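Local coordinates for protein Methylcobalamin\: coenzyme M methyltransferase (Methanosarcina mazei, PDB 4AY7) that transfers the methyl group of a methylated corrinoid to coenzyme M in methanogenesis, using a zinc-containing active site, at residues 13-19 / 28-34. Sequence-based numbering, arbitrary orientation.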
loop_
_atom_site.group_PDB
_atom_site.type_symbol
_atom_site.label_atom_id
_atom_site.label_comp_id
_atom_site.label_asym_id
_atom_site.label_seq_id
_atom_site.Cartn_x
_atom_site.Cartn_y
_atom_site.Cartn_z
ATOM N N PHE A 13 18.160 3.462 17.423
ATOM C CA PHE A 13 17.359 2.961 16.333
ATOM C C PHE A 13 17.910 3.542 15.053
ATOM O O PHE A 13 18.482 4.624 15.049
ATOM C CB PHE A 13 15.907 3.377 16.465
ATOM C CG PHE A 13 15.166 2.665 17.555
ATOM C CD1 PHE A 13 14.578 1.416 17.320
ATOM C CD2 PHE A 13 15.035 3.236 18.809
ATOM C CE1 PHE A 13 13.857 0.773 18.313
ATOM C CE2 PHE A 13 14.348 2.583 19.817
ATOM C CZ PHE A 13 13.768 1.348 19.582
ATOM N N THR A 14 17.736 2.783 13.967
ATOM C CA THR A 14 17.915 3.222 12.583
ATOM C C THR A 14 16.525 3.437 12.036
ATOM O O THR A 14 15.533 3.044 12.652
ATOM C CB THR A 14 18.679 2.206 11.732
ATOM O OG1 THR A 14 17.920 0.996 11.570
ATOM C CG2 THR A 14 20.013 1.920 12.331
ATOM N N LEU A 15 16.442 4.083 10.878
ATOM C CA LEU A 15 15.132 4.298 10.304
ATOM C C LEU A 15 14.446 2.953 10.090
ATOM O O LEU A 15 13.215 2.886 10.231
ATOM C CB LEU A 15 15.185 5.035 8.968
ATOM C CG LEU A 15 15.742 6.460 8.914
ATOM C CD1 LEU A 15 15.655 6.929 7.447
ATOM C CD2 LEU A 15 15.148 7.417 9.968
ATOM N N LYS A 16 15.222 1.936 9.730
ATOM C CA LYS A 16 14.687 0.628 9.468
ATOM C C LYS A 16 14.198 -0.045 10.751
ATOM O O LYS A 16 13.064 -0.518 10.804
ATOM C CB LYS A 16 15.682 -0.308 8.703
ATOM C CG LYS A 16 15.250 -1.789 8.636
ATOM C CD LYS A 16 16.032 -2.641 7.666
ATOM C CE LYS A 16 17.374 -3.193 8.108
ATOM N NZ LYS A 16 18.092 -3.790 6.862
ATOM N N THR A 17 15.054 -0.074 11.770
ATOM C CA THR A 17 14.721 -0.758 13.056
ATOM C C THR A 17 13.550 -0.078 13.755
ATOM O O THR A 17 12.709 -0.762 14.350
ATOM C CB THR A 17 15.876 -0.968 14.032
ATOM O OG1 THR A 17 16.401 0.274 14.398
ATOM C CG2 THR A 17 17.004 -1.910 13.557
ATOM N N ARG A 18 13.467 1.242 13.649
ATOM C CA ARG A 18 12.355 1.988 14.259
ATOM C C ARG A 18 11.065 1.630 13.555
ATOM O O ARG A 18 10.020 1.482 14.213
ATOM C CB ARG A 18 12.576 3.483 14.186
ATOM C CG ARG A 18 11.500 4.318 14.836
ATOM C CD ARG A 18 11.754 5.796 14.725
ATOM N NE ARG A 18 12.973 6.210 15.452
ATOM C CZ ARG A 18 14.089 6.689 14.898
ATOM N NH1 ARG A 18 14.214 6.820 13.606
ATOM N NH2 ARG A 18 15.106 7.044 15.664
ATOM N N LEU A 19 11.088 1.608 12.202
ATOM C CA LEU A 19 9.834 1.318 11.477
ATOM C C LEU A 19 9.283 -0.042 11.856
ATOM O O LEU A 19 8.090 -0.208 12.091
ATOM C CB LEU A 19 9.939 1.480 9.932
ATOM C CG LEU A 19 8.644 1.246 9.126
ATOM C CD1 LEU A 19 7.509 2.152 9.629
ATOM C CD2 LEU A 19 8.895 1.369 7.599
ATOM N N VAL A 28 9.431 2.276 20.952
ATOM C CA VAL A 28 10.305 3.122 20.170
ATOM C C VAL A 28 10.572 4.453 20.823
ATOM O O VAL A 28 9.815 4.893 21.713
ATOM C CB VAL A 28 9.693 3.386 18.778
ATOM C CG1 VAL A 28 9.632 2.118 17.979
ATOM C CG2 VAL A 28 8.326 4.027 18.947
ATOM N N ASP A 29 11.650 5.092 20.371
ATOM C CA ASP A 29 11.993 6.422 20.828
ATOM C C ASP A 29 11.008 7.481 20.358
ATOM O O ASP A 29 10.730 8.430 21.056
ATOM C CB ASP A 29 13.419 6.789 20.391
ATOM C CG ASP A 29 13.655 6.612 18.887
ATOM O OD1 ASP A 29 12.959 5.812 18.160
ATOM O OD2 ASP A 29 14.624 7.262 18.436
ATOM N N LYS A 30 10.492 7.331 19.137
ATOM C CA LYS A 30 9.582 8.306 18.540
ATOM C C LYS A 30 8.817 7.686 17.375
ATOM O O LYS A 30 9.236 6.667 16.889
ATOM C CB LYS A 30 10.367 9.555 18.060
ATOM C CG LYS A 30 11.240 9.342 16.843
ATOM C CD LYS A 30 12.206 10.494 16.555
ATOM C CE LYS A 30 12.985 10.242 15.299
ATOM N NZ LYS A 30 14.135 11.154 15.056
ATOM N N VAL A 31 7.653 8.223 17.011
ATOM C CA VAL A 31 6.846 7.680 15.908
ATOM C C VAL A 31 7.586 7.950 14.565
ATOM O O VAL A 31 7.991 9.098 14.312
ATOM C CB VAL A 31 5.465 8.346 15.908
ATOM C CG1 VAL A 31 4.659 7.999 14.659
ATOM C CG2 VAL A 31 4.710 8.039 17.241
ATOM N N PRO A 32 7.858 6.900 13.758
ATOM C CA PRO A 32 8.439 7.123 12.403
ATOM C C PRO A 32 7.445 7.816 11.543
ATOM O O PRO A 32 6.217 7.664 11.758
ATOM C CB PRO A 32 8.634 5.725 11.856
ATOM C CG PRO A 32 7.730 4.900 12.624
ATOM C CD PRO A 32 7.473 5.502 13.948
ATOM N N VAL A 33 7.957 8.587 10.580
ATOM C CA VAL A 33 7.109 9.295 9.625
ATOM C C VAL A 33 7.492 8.835 8.256
ATOM O O VAL A 33 8.641 8.974 7.847
ATOM C CB VAL A 33 7.148 10.809 9.760
ATOM C CG1 VAL A 33 8.591 11.352 9.721
ATOM C CG2 VAL A 33 6.207 11.468 8.767
ATOM N N CYS A 34 6.527 8.240 7.593
ATOM C CA CYS A 34 6.780 7.750 6.214
ATOM C C CYS A 34 5.490 7.496 5.507
ATOM O O CYS A 34 4.435 7.825 6.045
ATOM C CB CYS A 34 7.623 6.504 6.237
ATOM S SG CYS A 34 6.762 5.106 6.863
#
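R18, in the first turn of helix 15-24, pairs with D29 in the loop that follows that helix. Two nearly linear hydrogen bonds define a bidentate salt bridge: NE of R18 to OD1 of D29 (2.7 Å, N-H...acceptor angle 175°) and NH2 of R18 to OD2 of D29 (2.8 Å, 163°). The arginine reaches out with chi1 and chi2 both t before chi3 turns to m; D29, at chi1 p, meets the guanidinium edge near its plane. CE of K30 covers one guanidinium face, 3.7 Å from CZ of R18, although the like-charged NZ of K30 and NH2 of R18 stand only 4.3 Å apart. Apolar contacts extend from both sides of this pair along the chain. F13, chi1 m, brings CE1 to 4.4 Å from CG1 of V28; separately, OD1 of D29 comes close to its ring, 3.4 Å from CD2 of F13. Beyond R18, L19 (chi1 t, chi2 p) places CD1 4.1 Å from CG of P32 and from SG of C34. The helix start is fixed by a capping box: N of T17 donates to OG1 of N-cap T14 (3.1 Å), and N of T14 donates to OG1 of T17 (2.9 Å); both threonines adopt chi1 p. In this TIM-barrel, URO-D-family enzyme, 28-34 lies against the start of helix 15-24. P32 and C34 make backbone hydrogen bonds to L321 of strand 320-323, L19 also packs on V320 of that strand, and V33, its CA-to-CB bond turned away from the 13-19 segment, packs against helix 333-346.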